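Local coordinates for protein myosin-I heavy chain (Dictyostelium discoideum, PDB 5EJY) that is an actin-based motor with ATPase activity, taking part in adhesion and the early steps of phagocytosis, at residues T206-S211 / N311-H316. Residues are numbered along the deposited sequence; the frame is centred on the assembly and turned at random.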
ATOM      1  N   THR A 206      -3.876   2.844 -10.870  1.00 26.91           N
ATOM      2  CA  THR A 206      -4.040   2.419 -12.253  1.00 24.84           C
ATOM      3  C   THR A 206      -4.856   1.126 -12.332  1.00 28.09           C
ATOM      4  O   THR A 206      -4.553   0.160 -11.645  1.00 24.62           O
ATOM      5  CB  THR A 206      -2.668   2.165 -12.897  1.00 34.56           C
ATOM      6  OG1 THR A 206      -1.863   3.342 -12.766  1.00 32.33           O
ATOM      7  CG2 THR A 206      -2.821   1.807 -14.373  1.00 32.62           C
ATOM      8  N   ALA A 207      -5.883   1.106 -13.176  1.00 28.63           N
ATOM      9  CA  ALA A 207      -6.658  -0.112 -13.395  1.00 27.55           C
ATOM     10  C   ALA A 207      -6.000  -0.946 -14.503  1.00 27.41           C
ATOM     11  O   ALA A 207      -5.092  -0.472 -15.175  1.00 29.53           O
ATOM     12  CB  ALA A 207      -8.107   0.233 -13.747  1.00 27.44           C
ATOM     13  N   THR A 208      -6.448  -2.180 -14.686  1.00 28.14           N
ATOM     14  CA  THR A 208      -5.821  -3.073 -15.669  1.00 31.79           C
ATOM     15  C   THR A 208      -5.990  -2.575 -17.109  1.00 40.15           C
ATOM     16  O   THR A 208      -5.191  -2.907 -17.984  1.00 34.57           O
ATOM     17  CB  THR A 208      -6.358  -4.509 -15.553  1.00 32.20           C
ATOM     18  OG1 THR A 208      -7.775  -4.509 -15.763  1.00 33.35           O
ATOM     19  CG2 THR A 208      -6.043  -5.107 -14.165  1.00 28.58           C
ATOM     20  N   ASP A 209      -7.020  -1.768 -17.356  1.00 30.87           N
ATOM     21  CA  ASP A 209      -7.245  -1.219 -18.687  1.00 29.78           C
ATOM     22  C   ASP A 209      -6.455   0.068 -18.858  1.00 33.17           C
ATOM     23  O   ASP A 209      -6.629   0.803 -19.834  1.00 36.76           O
ATOM     24  CB  ASP A 209      -8.734  -0.965 -18.929  1.00 33.88           C
ATOM     25  CG  ASP A 209      -9.333   0.027 -17.933  1.00 37.21           C
ATOM     26  OD1 ASP A 209      -8.567   0.761 -17.263  1.00 33.37           O
ATOM     27  OD2 ASP A 209     -10.577   0.078 -17.839  1.00 37.53           O
ATOM     28  N   GLY A 210      -5.581   0.344 -17.896  1.00 31.42           N
ATOM     29  CA  GLY A 210      -4.721   1.508 -17.985  1.00 26.39           C
ATOM     30  C   GLY A 210      -5.371   2.790 -17.501  1.00 31.05           C
ATOM     31  O   GLY A 210      -4.701   3.813 -17.374  1.00 31.88           O
ATOM     32  N   SER A 211      -6.672   2.746 -17.229  1.00 31.18           N
ATOM     33  CA  SER A 211      -7.366   3.941 -16.742  1.00 36.79           C
ATOM     34  C   SER A 211      -6.893   4.341 -15.348  1.00 33.30           C
ATOM     35  O   SER A 211      -6.394   3.515 -14.575  1.00 29.55           O
ATOM     36  CB  SER A 211      -8.887   3.758 -16.756  1.00 36.98           C
ATOM     37  OG  SER A 211      -9.312   2.818 -15.785  1.00 34.45           O
ATOM     38  N   ASN A 311     -14.858  -9.129 -14.701  1.00 28.85           N
ATOM     39  CA  ASN A 311     -14.310 -10.001 -15.737  1.00 32.66           C
ATOM     40  C   ASN A 311     -13.584  -9.217 -16.826  1.00 30.80           C
ATOM     41  O   ASN A 311     -12.550  -9.653 -17.307  1.00 29.72           O
ATOM     42  CB  ASN A 311     -15.389 -10.929 -16.317  1.00 32.04           C
ATOM     43  CG  ASN A 311     -15.866 -11.964 -15.310  1.00 33.99           C
ATOM     44  OD1 ASN A 311     -15.216 -12.207 -14.295  1.00 40.16           O
ATOM     45  ND2 ASN A 311     -17.000 -12.581 -15.588  1.00 41.16           N
ATOM     46  N   GLU A 312     -14.105  -8.048 -17.195  1.00 27.07           N
ATOM     47  CA  GLU A 312     -13.423  -7.181 -18.168  1.00 27.88           C
ATOM     48  C   GLU A 312     -12.070  -6.683 -17.662  1.00 31.24           C
ATOM     49  O   GLU A 312     -11.089  -6.665 -18.413  1.00 26.80           O
ATOM     50  CB  GLU A 312     -14.301  -5.982 -18.555  1.00 34.49           C
ATOM     51  CG  GLU A 312     -15.642  -6.368 -19.154  1.00 38.54           C
ATOM     52  CD  GLU A 312     -15.526  -6.978 -20.547  1.00 46.23           C
ATOM     53  OE1 GLU A 312     -14.517  -6.722 -21.243  1.00 42.73           O
ATOM     54  OE2 GLU A 312     -16.451  -7.721 -20.943  1.00 50.22           O
ATOM     55  N   PHE A 313     -12.006  -6.256 -16.399  1.00 26.04           N
ATOM     56  CA  PHE A 313     -10.716  -5.875 -15.829  1.00 26.34           C
ATOM     57  C   PHE A 313      -9.778  -7.083 -15.940  1.00 22.32           C
ATOM     58  O   PHE A 313      -8.617  -6.963 -16.355  1.00 23.92           O
ATOM     59  CB  PHE A 313     -10.853  -5.451 -14.353  1.00 25.86           C
ATOM     60  CG  PHE A 313     -11.236  -3.989 -14.151  1.00 26.52           C
ATOM     61  CD1 PHE A 313     -10.774  -3.003 -15.001  1.00 25.46           C
ATOM     62  CD2 PHE A 313     -12.043  -3.613 -13.073  1.00 27.32           C
ATOM     63  CE1 PHE A 313     -11.126  -1.659 -14.800  1.00 31.78           C
ATOM     64  CE2 PHE A 313     -12.389  -2.285 -12.864  1.00 27.13           C
ATOM     65  CZ  PHE A 313     -11.931  -1.307 -13.728  1.00 30.86           C
ATOM     66  N   TYR A 314     -10.286  -8.253 -15.580  1.00 21.90           N
ATOM     67  CA  TYR A 314      -9.441  -9.444 -15.610  1.00 24.21           C
ATOM     68  C   TYR A 314      -8.918  -9.814 -17.009  1.00 29.52           C
ATOM     69  O   TYR A 314      -7.748 -10.171 -17.151  1.00 24.23           O
ATOM     70  CB  TYR A 314     -10.123 -10.650 -14.952  1.00 25.78           C
ATOM     71  CG  TYR A 314      -9.295 -11.904 -15.128  1.00 26.55           C
ATOM     72  CD1 TYR A 314      -7.991 -11.965 -14.641  1.00 24.79           C
ATOM     73  CD2 TYR A 314      -9.792 -13.004 -15.816  1.00 26.49           C
ATOM     74  CE1 TYR A 314      -7.202 -13.105 -14.818  1.00 22.14           C
ATOM     75  CE2 TYR A 314      -9.008 -14.161 -15.989  1.00 25.91           C
ATOM     76  CZ  TYR A 314      -7.726 -14.200 -15.486  1.00 24.96           C
ATOM     77  OH  TYR A 314      -6.952 -15.338 -15.663  1.00 27.58           O
ATOM     78  N   TYR A 315      -9.764  -9.736 -18.035  1.00 27.23           N
ATOM     79  CA  TYR A 315      -9.308 -10.060 -19.391  1.00 30.08           C
ATOM     80  C   TYR A 315      -8.110  -9.212 -19.793  1.00 29.35           C
ATOM     81  O   TYR A 315      -7.196  -9.702 -20.446  1.00 26.77           O
ATOM     82  CB  TYR A 315     -10.416  -9.883 -20.438  1.00 29.03           C
ATOM     83  CG  TYR A 315     -11.655 -10.702 -20.193  1.00 32.52           C
ATOM     84  CD1 TYR A 315     -11.590 -11.933 -19.569  1.00 35.84           C
ATOM     85  CD2 TYR A 315     -12.911 -10.219 -20.571  1.00 38.35           C
ATOM     86  CE1 TYR A 315     -12.738 -12.676 -19.337  1.00 40.22           C
ATOM     87  CE2 TYR A 315     -14.054 -10.954 -20.351  1.00 35.89           C
ATOM     88  CZ  TYR A 315     -13.964 -12.180 -19.734  1.00 39.61           C
ATOM     89  OH  TYR A 315     -15.113 -12.907 -19.510  1.00 46.12           O
ATOM     90  N   HIS A 316      -8.111  -7.935 -19.421  1.00 23.05           N
ATOM     91  CA  HIS A 316      -6.972  -7.070 -19.731  1.00 26.96           C
ATOM     92  C   HIS A 316      -5.715  -7.565 -19.033  1.00 26.32           C
ATOM     93  O   HIS A 316      -4.624  -7.544 -19.603  1.00 26.38           O
ATOM     94  CB  HIS A 316      -7.244  -5.624 -19.301  1.00 29.71           C
ATOM     95  CG  HIS A 316      -8.330  -4.957 -20.082  1.00 36.09           C
ATOM     96  ND1 HIS A 316      -9.614  -4.823 -19.604  1.00 41.49           N
ATOM     97  CD2 HIS A 316      -8.323  -4.391 -21.310  1.00 42.00           C
ATOM     98  CE1 HIS A 316     -10.354  -4.198 -20.502  1.00 43.38           C
ATOM     99  NE2 HIS A 316      -9.592  -3.921 -21.544  1.00 47.42           N
TER
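Thr208 comes closest to Phe313 in the backbone, 5.6 Å between their CA atoms, where the type I beta turn from Ala207 to Gly210, which links strands 201-207 and 212-217, leans against one side of helix 304-322. A single hydrogen bond joins the two: Thr208 OG1 donates to Phe313 O at 2.7 Å. The hydroxyl meets that carbonyl from the flank, at a C=O...donor angle of 108° and tilted 27° from the carbonyl plane. With chi1 at 59°, OG1 lies between the backbone N and carbonyl carbon of Thr208; it also sits 3.4 Å from Phe313 CD1 and touches His316 CB. A valine here would remove the hydroxyl and would probably leave Phe313 O without this donor, the turn then holding to the helix by packing alone. The Phe313 ring reaches back to the turn with its CE1 corner, which packs on Ala207 CB (3.7 Å). The same CE1 meets Asp209 OD2 at the ring edge, 3.5 Å away. Beyond the turn, Ser234 and Met236 also touch Phe313. Asp209 CB lies over the centre of one face of the His316 imidazole, a CH-pi contact 3.9 Å from the ring centroid. The other branch of the Asp209 carboxylate closes an Asx turn: OD1 accepts from Ser211 N at 2.7 Å on its anti side and from Ser211 OG through its syn lone pair, two bonds that restrain the carboxylate's rotation. Backbone bonds from Gly210 N to Ala207 O and from Ala207 N to Ser211 O make this a 3:5 hairpin, a type I turn with a G1 bulge, Gly210 taking the left-handed bulge position. In this MyTH4-FERM tail unit, the contact docks the first hairpin of the ubiquitin-like lobe on the first helix of the FERM central lobe, part of the packing between lobes in the FERM cloverleaf.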